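Local coordinates for beta sliding clamp (Bartonella birtlesii LL-WM9, PDB 6PTR), which probably tethers DNA polymerases and other proteins to DNA as a ring-shaped head-to-tail homodimer, conferring processivity on them, at residues 206-210 / 250-256; 165-171 / 181-187; 153-158 / 211-215; 189-193 / 259-263. All blocks are in the same frame, centred on the assembly; numbering follows the deposited sequence. Where two conformers were deposited one is given.

Interaction 1. Residues 206-210 / 250-256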
# COMPACT_ATOMS: atom_id res chain seq x y z
N GLY C 206 -30.79 -11.49 -22.11
CA GLY C 206 -29.66 -11.85 -21.27
C GLY C 206 -28.43 -11.13 -21.78
O GLY C 206 -28.08 -11.23 -22.96
N VAL C 207 -27.76 -10.39 -20.89
CA VAL C 207 -26.62 -9.57 -21.27
C VAL C 207 -25.45 -9.79 -20.32
O VAL C 207 -25.60 -10.22 -19.17
CB VAL C 207 -26.97 -8.07 -21.31
CG1 VAL C 207 -28.18 -7.82 -22.23
CG2 VAL C 207 -27.25 -7.54 -19.90
N ILE C 208 -24.26 -9.46 -20.82
CA ILE C 208 -23.02 -9.62 -20.06
C ILE C 208 -22.53 -8.23 -19.69
O ILE C 208 -22.11 -7.47 -20.57
CB ILE C 208 -21.96 -10.39 -20.85
CG1 ILE C 208 -22.48 -11.78 -21.23
CG2 ILE C 208 -20.65 -10.52 -20.02
CD1 ILE C 208 -21.56 -12.48 -22.25
N ILE C 209 -22.59 -7.89 -18.41
CA ILE C 209 -22.12 -6.58 -17.96
C ILE C 209 -20.61 -6.65 -17.77
O ILE C 209 -20.13 -7.51 -17.02
CB ILE C 209 -22.80 -6.19 -16.64
CG1 ILE C 209 -24.31 -6.31 -16.77
CG2 ILE C 209 -22.29 -4.80 -16.21
CD1 ILE C 209 -25.05 -6.30 -15.40
N PRO C 210 -19.83 -5.78 -18.41
CA PRO C 210 -18.36 -5.89 -18.30
C PRO C 210 -17.84 -5.71 -16.88
O PRO C 210 -18.40 -4.95 -16.07
CB PRO C 210 -17.85 -4.76 -19.21
CG PRO C 210 -19.02 -4.45 -20.12
CD PRO C 210 -20.25 -4.70 -19.31
N LYS C 250 -21.05 -0.14 -22.47
CA LYS C 250 -21.24 -1.17 -23.49
C LYS C 250 -21.45 -2.51 -22.80
O LYS C 250 -21.06 -2.71 -21.65
CB LYS C 250 -20.05 -1.23 -24.43
CG LYS C 250 -20.00 -0.03 -25.36
CD LYS C 250 -18.76 -0.02 -26.24
CE LYS C 250 -18.66 1.32 -26.95
NZ LYS C 250 -17.39 1.45 -27.72
N LEU C 251 -22.11 -3.42 -23.50
CA LEU C 251 -22.23 -4.79 -23.04
C LEU C 251 -21.19 -5.62 -23.76
O LEU C 251 -20.73 -5.25 -24.84
CB LEU C 251 -23.64 -5.33 -23.30
CG LEU C 251 -24.69 -4.62 -22.42
CD1 LEU C 251 -26.11 -4.87 -22.92
CD2 LEU C 251 -24.56 -5.05 -20.96
N VAL C 252 -20.80 -6.73 -23.15
CA VAL C 252 -19.83 -7.61 -23.81
C VAL C 252 -20.50 -8.27 -25.00
O VAL C 252 -21.57 -8.88 -24.86
CB VAL C 252 -19.29 -8.65 -22.83
CG1 VAL C 252 -18.32 -9.61 -23.54
CG2 VAL C 252 -18.62 -7.98 -21.65
N ASP C 253 -19.86 -8.19 -26.17
CA ASP C 253 -20.42 -8.72 -27.42
C ASP C 253 -19.99 -10.17 -27.54
O ASP C 253 -19.00 -10.50 -28.20
CB ASP C 253 -19.95 -7.88 -28.61
CG ASP C 253 -20.55 -8.35 -29.92
OD1 ASP C 253 -21.37 -9.29 -29.91
OD2 ASP C 253 -20.20 -7.77 -30.97
N GLY C 254 -20.78 -11.05 -26.93
CA GLY C 254 -20.51 -12.48 -26.98
C GLY C 254 -21.68 -13.22 -26.37
O GLY C 254 -22.65 -12.62 -25.90
N THR C 255 -21.59 -14.54 -26.39
CA THR C 255 -22.63 -15.39 -25.82
C THR C 255 -22.09 -16.08 -24.57
O THR C 255 -21.08 -16.78 -24.65
CB THR C 255 -23.10 -16.41 -26.85
OG1 THR C 255 -23.62 -15.72 -27.99
CG2 THR C 255 -24.19 -17.28 -26.25
N PHE C 256 -22.78 -15.91 -23.45
CA PHE C 256 -22.34 -16.54 -22.20
C PHE C 256 -22.56 -18.05 -22.26
O PHE C 256 -23.51 -18.53 -22.88
CB PHE C 256 -23.11 -15.92 -21.03
CG PHE C 256 -22.45 -16.10 -19.69
CD1 PHE C 256 -21.36 -15.33 -19.34
CD2 PHE C 256 -22.91 -17.06 -18.78
CE1 PHE C 256 -20.73 -15.48 -18.11
CE2 PHE C 256 -22.30 -17.21 -17.54
CZ PHE C 256 -21.20 -16.40 -17.21
O HOH W 1 -25.05 -11.72 -24.20
O HOH W 2 -23.99 -9.09 -23.79

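Interaction 2. Residues 165-171 / 181-187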
# COMPACT_ATOMS: atom_id res chain seq x y z
N LEU C 165 -16.29 -14.20 -20.46
CA LEU C 165 -16.37 -14.48 -19.04
C LEU C 165 -15.95 -13.28 -18.20
O LEU C 165 -16.05 -13.34 -16.97
CB LEU C 165 -15.48 -15.68 -18.66
CG LEU C 165 -15.85 -17.04 -19.27
CD1 LEU C 165 -15.10 -18.14 -18.53
CD2 LEU C 165 -17.34 -17.29 -19.19
N ASN C 166 -15.49 -12.19 -18.82
CA ASN C 166 -15.00 -11.02 -18.08
C ASN C 166 -16.17 -10.08 -17.77
O ASN C 166 -16.15 -8.90 -18.07
CB ASN C 166 -13.92 -10.29 -18.88
CG ASN C 166 -12.52 -10.88 -18.65
OD1 ASN C 166 -11.60 -10.19 -18.19
ND2 ASN C 166 -12.36 -12.16 -18.96
N GLY C 167 -17.19 -10.63 -17.14
CA GLY C 167 -18.35 -9.82 -16.77
C GLY C 167 -19.36 -10.71 -16.09
O GLY C 167 -19.07 -11.87 -15.80
N ILE C 168 -20.54 -10.17 -15.86
CA ILE C 168 -21.61 -10.88 -15.17
C ILE C 168 -22.76 -11.10 -16.13
O ILE C 168 -23.18 -10.16 -16.82
CB ILE C 168 -22.09 -10.12 -13.93
CG1 ILE C 168 -21.00 -10.06 -12.87
CG2 ILE C 168 -23.37 -10.77 -13.36
CD1 ILE C 168 -21.43 -9.25 -11.63
N TYR C 169 -23.28 -12.31 -16.18
CA TYR C 169 -24.39 -12.61 -17.07
C TYR C 169 -25.68 -12.28 -16.32
O TYR C 169 -26.03 -12.98 -15.37
CB TYR C 169 -24.36 -14.08 -17.50
CG TYR C 169 -25.44 -14.47 -18.48
CD1 TYR C 169 -25.73 -13.68 -19.59
CD2 TYR C 169 -26.20 -15.63 -18.29
CE1 TYR C 169 -26.74 -14.04 -20.50
CE2 TYR C 169 -27.19 -16.00 -19.20
CZ TYR C 169 -27.44 -15.20 -20.30
OH TYR C 169 -28.43 -15.55 -21.19
N PHE C 170 -26.38 -11.25 -16.79
CA PHE C 170 -27.53 -10.61 -16.15
C PHE C 170 -28.74 -11.02 -16.98
O PHE C 170 -28.82 -10.63 -18.15
CB PHE C 170 -27.26 -9.10 -16.19
CG PHE C 170 -28.26 -8.21 -15.47
CD1 PHE C 170 -28.09 -7.90 -14.13
CD2 PHE C 170 -29.22 -7.52 -16.18
CE1 PHE C 170 -28.95 -7.02 -13.50
CE2 PHE C 170 -30.09 -6.62 -15.54
CZ PHE C 170 -29.93 -6.39 -14.20
N HIS C 171 -29.63 -11.86 -16.43
CA HIS C 171 -30.64 -12.50 -17.27
C HIS C 171 -31.85 -12.92 -16.44
O HIS C 171 -31.80 -12.98 -15.21
CB HIS C 171 -30.03 -13.71 -18.02
CG HIS C 171 -29.57 -14.83 -17.12
ND1 HIS C 171 -28.52 -14.70 -16.24
CD2 HIS C 171 -29.99 -16.12 -17.02
CE1 HIS C 171 -28.31 -15.85 -15.62
NE2 HIS C 171 -29.19 -16.73 -16.08
N ARG C 181 -31.52 -13.11 -12.45
CA ARG C 181 -30.37 -13.89 -12.02
C ARG C 181 -29.09 -13.23 -12.52
O ARG C 181 -29.05 -12.68 -13.62
CB ARG C 181 -30.45 -15.34 -12.53
CG ARG C 181 -29.23 -16.20 -12.24
CD ARG C 181 -29.54 -17.65 -12.68
NE ARG C 181 -30.45 -18.36 -11.77
CZ ARG C 181 -30.95 -19.56 -12.01
NH1 ARG C 181 -30.66 -20.19 -13.14
NH2 ARG C 181 -31.75 -20.14 -11.12
N LEU C 182 -28.06 -13.29 -11.69
CA LEU C 182 -26.71 -12.91 -12.08
C LEU C 182 -25.82 -14.11 -11.88
O LEU C 182 -25.90 -14.75 -10.82
CB LEU C 182 -26.16 -11.75 -11.24
CG LEU C 182 -26.72 -10.35 -11.49
CD1 LEU C 182 -28.17 -10.26 -11.13
CD2 LEU C 182 -25.91 -9.36 -10.67
N VAL C 183 -24.99 -14.41 -12.88
CA VAL C 183 -24.00 -15.48 -12.82
C VAL C 183 -22.64 -14.92 -13.23
O VAL C 183 -22.52 -14.16 -14.20
CB VAL C 183 -24.38 -16.68 -13.72
CG1 VAL C 183 -23.22 -17.70 -13.78
CG2 VAL C 183 -25.64 -17.37 -13.20
N ALA C 184 -21.60 -15.33 -12.50
CA ALA C 184 -20.24 -15.03 -12.91
C ALA C 184 -19.39 -16.28 -12.73
O ALA C 184 -19.60 -17.06 -11.79
CB ALA C 184 -19.61 -13.88 -12.08
N THR C 185 -18.42 -16.44 -13.60
CA THR C 185 -17.52 -17.56 -13.47
C THR C 185 -16.20 -17.21 -14.13
O THR C 185 -16.13 -16.39 -15.05
CB THR C 185 -18.13 -18.82 -14.08
OG1 THR C 185 -17.26 -19.94 -13.85
CG2 THR C 185 -18.31 -18.64 -15.57
N ASP C 186 -15.14 -17.87 -13.66
CA ASP C 186 -13.84 -17.81 -14.30
C ASP C 186 -13.39 -19.18 -14.80
O ASP C 186 -12.21 -19.35 -15.12
CB ASP C 186 -12.82 -17.21 -13.33
CG ASP C 186 -12.60 -18.08 -12.09
OD1 ASP C 186 -13.22 -19.16 -11.97
OD2 ASP C 186 -11.79 -17.65 -11.25
N GLY C 187 -14.30 -20.15 -14.86
CA GLY C 187 -13.99 -21.50 -15.26
C GLY C 187 -13.58 -22.41 -14.12
O GLY C 187 -13.41 -23.62 -14.33
O HOH W 3 -18.38 -14.53 -15.70

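Interaction 3. Residues 153-158 / 211-215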
# COMPACT_ATOMS: atom_id res chain seq x y z
N GLN C 153 -19.40 -10.63 -7.98
CA GLN C 153 -18.25 -9.93 -8.54
C GLN C 153 -16.94 -10.72 -8.38
O GLN C 153 -16.11 -10.75 -9.30
CB GLN C 153 -18.11 -8.56 -7.89
CG GLN C 153 -16.96 -7.78 -8.42
CD GLN C 153 -16.82 -6.47 -7.68
OE1 GLN C 153 -17.31 -6.35 -6.55
NE2 GLN C 153 -16.16 -5.50 -8.29
N PHE C 154 -16.73 -11.33 -7.22
CA PHE C 154 -15.44 -11.97 -6.97
C PHE C 154 -15.15 -13.09 -7.96
O PHE C 154 -13.98 -13.43 -8.17
CB PHE C 154 -15.39 -12.54 -5.55
CG PHE C 154 -16.10 -13.85 -5.41
CD1 PHE C 154 -17.50 -13.90 -5.40
CD2 PHE C 154 -15.39 -15.04 -5.33
CE1 PHE C 154 -18.17 -15.11 -5.30
CE2 PHE C 154 -16.05 -16.24 -5.22
CZ PHE C 154 -17.43 -16.29 -5.22
N ALA C 155 -16.18 -13.70 -8.56
CA ALA C 155 -15.93 -14.87 -9.42
C ALA C 155 -15.67 -14.49 -10.87
O ALA C 155 -15.40 -15.37 -11.69
CB ALA C 155 -17.11 -15.85 -9.35
N ILE C 156 -15.74 -13.20 -11.21
CA ILE C 156 -15.56 -12.79 -12.60
C ILE C 156 -14.15 -13.10 -13.07
O ILE C 156 -13.16 -12.84 -12.36
CB ILE C 156 -15.83 -11.29 -12.77
CG1 ILE C 156 -17.27 -10.93 -12.42
CG2 ILE C 156 -15.49 -10.84 -14.19
CD1 ILE C 156 -17.42 -9.42 -12.31
N SER C 157 -14.06 -13.60 -14.30
CA SER C 157 -12.77 -13.82 -14.93
C SER C 157 -12.06 -12.51 -15.20
O SER C 157 -12.68 -11.52 -15.59
CB SER C 157 -12.95 -14.58 -16.24
OG SER C 157 -11.68 -14.88 -16.85
N THR C 158 -10.74 -12.52 -15.01
CA THR C 158 -9.86 -11.46 -15.50
C THR C 158 -8.93 -11.94 -16.61
O THR C 158 -8.01 -11.20 -16.99
CB THR C 158 -9.05 -10.88 -14.34
OG1 THR C 158 -8.17 -11.88 -13.81
CG2 THR C 158 -9.98 -10.42 -13.23
N ARG C 211 -16.75 -6.43 -16.60
CA ARG C 211 -16.06 -6.38 -15.32
C ARG C 211 -15.79 -4.95 -14.83
O ARG C 211 -15.99 -4.65 -13.65
CB ARG C 211 -14.75 -7.16 -15.44
CG ARG C 211 -13.90 -7.19 -14.20
CD ARG C 211 -12.84 -8.27 -14.29
NE ARG C 211 -12.10 -8.24 -15.55
CZ ARG C 211 -10.99 -7.54 -15.74
NH1 ARG C 211 -10.37 -7.57 -16.91
NH2 ARG C 211 -10.49 -6.80 -14.75
N LYS C 212 -15.34 -4.05 -15.72
CA LYS C 212 -15.02 -2.70 -15.26
C LYS C 212 -16.26 -1.95 -14.79
O LYS C 212 -16.21 -1.25 -13.76
CB LYS C 212 -14.31 -1.88 -16.35
CG LYS C 212 -14.01 -0.42 -15.91
CD LYS C 212 -13.05 0.25 -16.88
CE LYS C 212 -12.56 1.62 -16.35
NZ LYS C 212 -11.64 2.28 -17.28
N ALA C 213 -17.37 -2.04 -15.53
CA ALA C 213 -18.61 -1.42 -15.10
C ALA C 213 -19.05 -1.98 -13.76
O ALA C 213 -19.46 -1.22 -12.86
CB ALA C 213 -19.71 -1.63 -16.15
N VAL C 214 -18.97 -3.30 -13.60
CA VAL C 214 -19.32 -3.91 -12.32
C VAL C 214 -18.48 -3.30 -11.21
O VAL C 214 -18.99 -2.95 -10.15
CB VAL C 214 -19.16 -5.44 -12.36
CG1 VAL C 214 -19.33 -6.00 -10.96
CG2 VAL C 214 -20.18 -6.05 -13.32
N GLY C 215 -17.18 -3.16 -11.45
CA GLY C 215 -16.29 -2.68 -10.41
C GLY C 215 -16.56 -1.23 -10.02
O GLY C 215 -16.55 -0.88 -8.84
O HOH W 4 -15.32 -2.72 -7.06
O HOH W 5 -15.41 -6.03 -11.14

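Interaction 4. Residues 189-193 / 259-263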
# COMPACT_ATOMS: atom_id res chain seq x y z
N ARG C 189 -14.34 -21.16 -10.36
CA ARG C 189 -15.37 -20.73 -9.42
C ARG C 189 -16.59 -20.30 -10.22
O ARG C 189 -16.46 -19.75 -11.31
CB ARG C 189 -14.88 -19.54 -8.57
CG ARG C 189 -13.52 -19.72 -7.88
CD ARG C 189 -12.98 -18.39 -7.35
NE ARG C 189 -12.45 -17.55 -8.42
CZ ARG C 189 -11.90 -16.35 -8.22
NH1 ARG C 189 -11.81 -15.85 -6.99
NH2 ARG C 189 -11.46 -15.65 -9.25
N LEU C 190 -17.78 -20.54 -9.67
CA LEU C 190 -18.97 -19.96 -10.27
C LEU C 190 -19.86 -19.46 -9.16
O LEU C 190 -19.98 -20.11 -8.12
CB LEU C 190 -19.75 -20.96 -11.14
CG LEU C 190 -21.07 -20.43 -11.74
CD1 LEU C 190 -21.29 -21.00 -13.14
CD2 LEU C 190 -22.26 -20.74 -10.87
N ALA C 191 -20.50 -18.30 -9.38
CA ALA C 191 -21.44 -17.75 -8.42
C ALA C 191 -22.76 -17.51 -9.13
O ALA C 191 -22.78 -17.03 -10.27
CB ALA C 191 -20.92 -16.42 -7.80
N GLN C 192 -23.86 -17.87 -8.47
CA GLN C 192 -25.21 -17.68 -8.99
C GLN C 192 -26.08 -17.08 -7.91
O GLN C 192 -26.17 -17.64 -6.81
CB GLN C 192 -25.81 -19.02 -9.45
CG GLN C 192 -27.25 -18.87 -9.93
CD GLN C 192 -27.87 -20.20 -10.32
OE1 GLN C 192 -27.69 -20.67 -11.43
NE2 GLN C 192 -28.63 -20.80 -9.42
N VAL C 193 -26.74 -15.96 -8.21
CA VAL C 193 -27.69 -15.36 -7.28
C VAL C 193 -28.98 -15.04 -8.02
O VAL C 193 -28.95 -14.55 -9.15
CB VAL C 193 -27.11 -14.10 -6.59
CG1 VAL C 193 -26.68 -13.03 -7.62
CG2 VAL C 193 -28.11 -13.56 -5.56
N TYR C 259 -24.22 -22.21 -18.47
CA TYR C 259 -23.68 -22.42 -17.13
C TYR C 259 -24.51 -23.39 -16.30
O TYR C 259 -23.98 -23.97 -15.36
CB TYR C 259 -23.56 -21.08 -16.38
CG TYR C 259 -24.92 -20.51 -16.10
CD1 TYR C 259 -25.62 -20.87 -14.95
CD2 TYR C 259 -25.55 -19.68 -17.03
CE1 TYR C 259 -26.90 -20.41 -14.72
CE2 TYR C 259 -26.85 -19.21 -16.79
CZ TYR C 259 -27.51 -19.59 -15.65
OH TYR C 259 -28.79 -19.17 -15.40
N GLN C 260 -25.80 -23.56 -16.61
CA GLN C 260 -26.60 -24.50 -15.82
C GLN C 260 -26.06 -25.91 -15.92
O GLN C 260 -26.28 -26.71 -15.01
CB GLN C 260 -28.07 -24.45 -16.27
CG GLN C 260 -28.69 -23.10 -15.95
CD GLN C 260 -30.14 -22.99 -16.40
OE1 GLN C 260 -30.80 -23.99 -16.66
NE2 GLN C 260 -30.63 -21.76 -16.49
N ARG C 261 -25.30 -26.22 -16.97
CA ARG C 261 -24.76 -27.56 -17.07
C ARG C 261 -23.74 -27.87 -15.98
O ARG C 261 -23.49 -29.06 -15.72
CB ARG C 261 -24.10 -27.75 -18.43
CG ARG C 261 -25.05 -27.66 -19.59
CD ARG C 261 -24.43 -28.31 -20.80
NE ARG C 261 -25.08 -27.90 -22.03
CZ ARG C 261 -24.94 -28.56 -23.17
NH1 ARG C 261 -24.18 -29.64 -23.19
NH2 ARG C 261 -25.55 -28.14 -24.27
N VAL C 262 -23.14 -26.86 -15.35
CA VAL C 262 -22.08 -27.15 -14.38
C VAL C 262 -22.55 -27.15 -12.94
O VAL C 262 -21.76 -27.49 -12.05
CB VAL C 262 -20.88 -26.19 -14.51
CG1 VAL C 262 -20.48 -26.04 -15.95
CG2 VAL C 262 -21.16 -24.82 -13.88
N ILE C 263 -23.80 -26.81 -12.68
CA ILE C 263 -24.25 -26.70 -11.29
C ILE C 263 -24.69 -28.08 -10.83
O ILE C 263 -25.68 -28.62 -11.35
CB ILE C 263 -25.36 -25.63 -11.15
CG1 ILE C 263 -24.80 -24.27 -11.58
CG2 ILE C 263 -25.88 -25.60 -9.73
CD1 ILE C 263 -25.77 -23.14 -11.47

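Interaction 1. Residues 206-210 / 250-256
Ile-208 is gripped along its whole length by the loop 250-256. Its CB faces CB of Val-252. The branch methyl lies anti to the backbone N, and Ile-208 CG2 sits 3.6 Å from Val-252 CB. The other branch, CG1, runs toward Phe-256 and lies near CB and CD1 of that residue. The tip ends at the edge of the Phe-256 ring, near its plane, and Ile-208 CD1 is 3.8 Å from Gly-254 O. The backbone of Ile-208 is held as well. Val-252 N donates to Ile-208 O at 3.0 Å. A water accepts from Ile-208 N and donates to Val-252 O, which lies 2.7 Å from that water. A second water donates to Gly-254 O and, weakly, to Gly-206 O. The Leu-251 methyls close over Val-207, with Leu-251 CD1 3.7 Å from Val-207 CG1. The Pro-210 ring lies antiparallel beside the Val-252 side chain, and Pro-210 CG comes within 3.9 Å of Val-252 CG2. The Phe-256 ring also meets Tyr-169 at a small interplanar angle. The loop thus runs along the outer edge of strand 207-210, a terminal strand of an antiparallel sheet in the beta-clamp fold, and carries the chain from strand 245-250 onward.

Interaction 2. Residues 165-171 / 181-187
Tyr-169 and Val-183 form a hydrogen-bonded antiparallel pair. Tyr-169 N donates to Val-183 O at 2.8 Å. Val-183 N returns a bond to Tyr-169 O at 3.1 Å. Tyr-169 O takes a second donor, His-171 ND1, also at 3.1 Å. The two donors come from opposite faces of the carbonyl plane, and ND1 stands well above it. The His-171 side chain folds back to make this bond, with CG between the backbone N and the carbonyl carbon (chi1 64°). His-171 and Arg-181 form the next hydrogen-bonded pair. Arg-181 N donates to His-171 O at 2.8 Å, and His-171 N donates back to Arg-181 O at 3.0 Å. These bonds close the hairpin of strands 167-173 and 179-185, inside an antiparallel sheet of the clamp fold, between strand 207-210 and strand 189-196. Arg-181 CB packs over one face of the imidazole, while Tyr-169 CE2 stands over the opposite face, so the ring is held between them. Beyond the segments, Tyr-259 OH binds both His-171 NE2 and Arg-181 NH1, and Asp-194 forms a salt bridge with Arg-181 NE. On the other sheet face, Ile-168 CG2 presses on Leu-182 CB at 3.6 Å, and Phe-170 lies alongside Leu-182. Toward the open end the strands part, and a water takes over: it accepts from Thr-185 N at 2.8 Å and lies 2.7 Å from Gly-167 O. Thr-185 OG1 accepts from Gly-187 N in an ST turn and also bonds to Arg-189 O. Gly-187 makes backbone hydrogen bonds to the bound peptide.

Interaction 3. Residues 153-158 / 211-215
Gln-153 NE2 donates to two waters that tie it to the first turn of helix 211-221. One water lies 3.0 Å from Gln-153 NE2 and donates to Arg-211 O. The other lies 3.2 Å from Gln-153 NE2 and donates to Gly-215 O. The loop that follows helix 142-152 here meets the start of helix 211-221; these are the two helices of the central domain of the clamp fold. Gln-218 NE2 bonds to the amide oxygen of Gln-153, so both ends of the amide are engaged. The glutamine chain is extended, with CG anti to the backbone N (chi1 -180°), and it passes Val-214 head to tail. Gln-153 CG lies 3.9 Å from Val-214 CG1. Ile-156 meets the same methyl tip to tip, through CD1. Its other branch turns instead to the arginine, and Ile-156 CG2 touches Arg-211 CD at 3.7 Å. The arginine bends at chi3 (49°), which turns its guanidinium beside Thr-158. Its NH1 is hydrogen-bonded to Asn-166 OD1, beyond the two segments. Thr-158 crosses the arginine at about a right angle, and Thr-158 CG2 stands 3.6 Å above one face of the Arg-211 guanidinium, toward the rim.

Interaction 4. Residues 189-193 / 259-263
Leu-190 and Gln-192 reach from strand 189-196 to the short 3-10 turn that begins at Tyr-259. The strand belongs to the central domain of the clamp fold, and the turn lies in the long loop between strand 245-250 and strand 269-274. Both strand side chains have CG anti to the backbone N, which sends them out from the strand to the loop. The second torsion of Leu-190, chi2 144°, is away from the staggered values and sets where its two methyls go. Leu-190 CD1 touches Val-262 CG2 at 3.9 Å and Tyr-259 CB at 4.0 Å. The other methyl, Leu-190 CD2, faces Ile-263 CD1 at 4.3 Å. Leu-190 and Val-262 also pack on apolar side chains of the bound peptide, so this patch forms part of the griselimycin site. Tyr-259 has CG between its backbone N and carbonyl carbon (chi1 67°). This lets CB meet Leu-190 while the ring edge meets Gln-192. The tyrosine hydroxyl is held by the neighbouring hairpin. Within the loop, Val-262 N donates to Tyr-259 O at 3.0 Å. Gln-192 is extended through CG and CD and crosses Tyr-259 at about a right angle. The amide and ring planes are nearly perpendicular, 86° apart. The amide oxygen lies at the edge of the ring, near its plane, with Gln-192 OE1 3.4 Å from Tyr-259 CE1. Ile-263 also crosses Gln-192 at about a right angle, and Ile-263 CD1 lies 3.1 Å from Gln-192 OE1.

How the interactions relate
From the N terminus, the loop 153-158 comes first and is joined by interaction 3 to helix 211-221. Interaction 2, the hairpin 165-171 / 181-187, lies wholly within that span. The chain then turns into strand 189-196, which opens interaction 4 and bonds to the hairpin through Ala-191 N and Ala-184 O. Strand 207-210 opens interaction 1, takes its place on the other edge of the hairpin, and runs directly into the helix of interaction 3. Interaction 1 closes at 250-256, inside the longer span that interaction 4 closes at 259-263. Interaction 3 crosses both 1 and 4. Together they tie helix 211-221, strands 167-173, 179-185, 189-196 and 207-210, and the chain from 250 to 263.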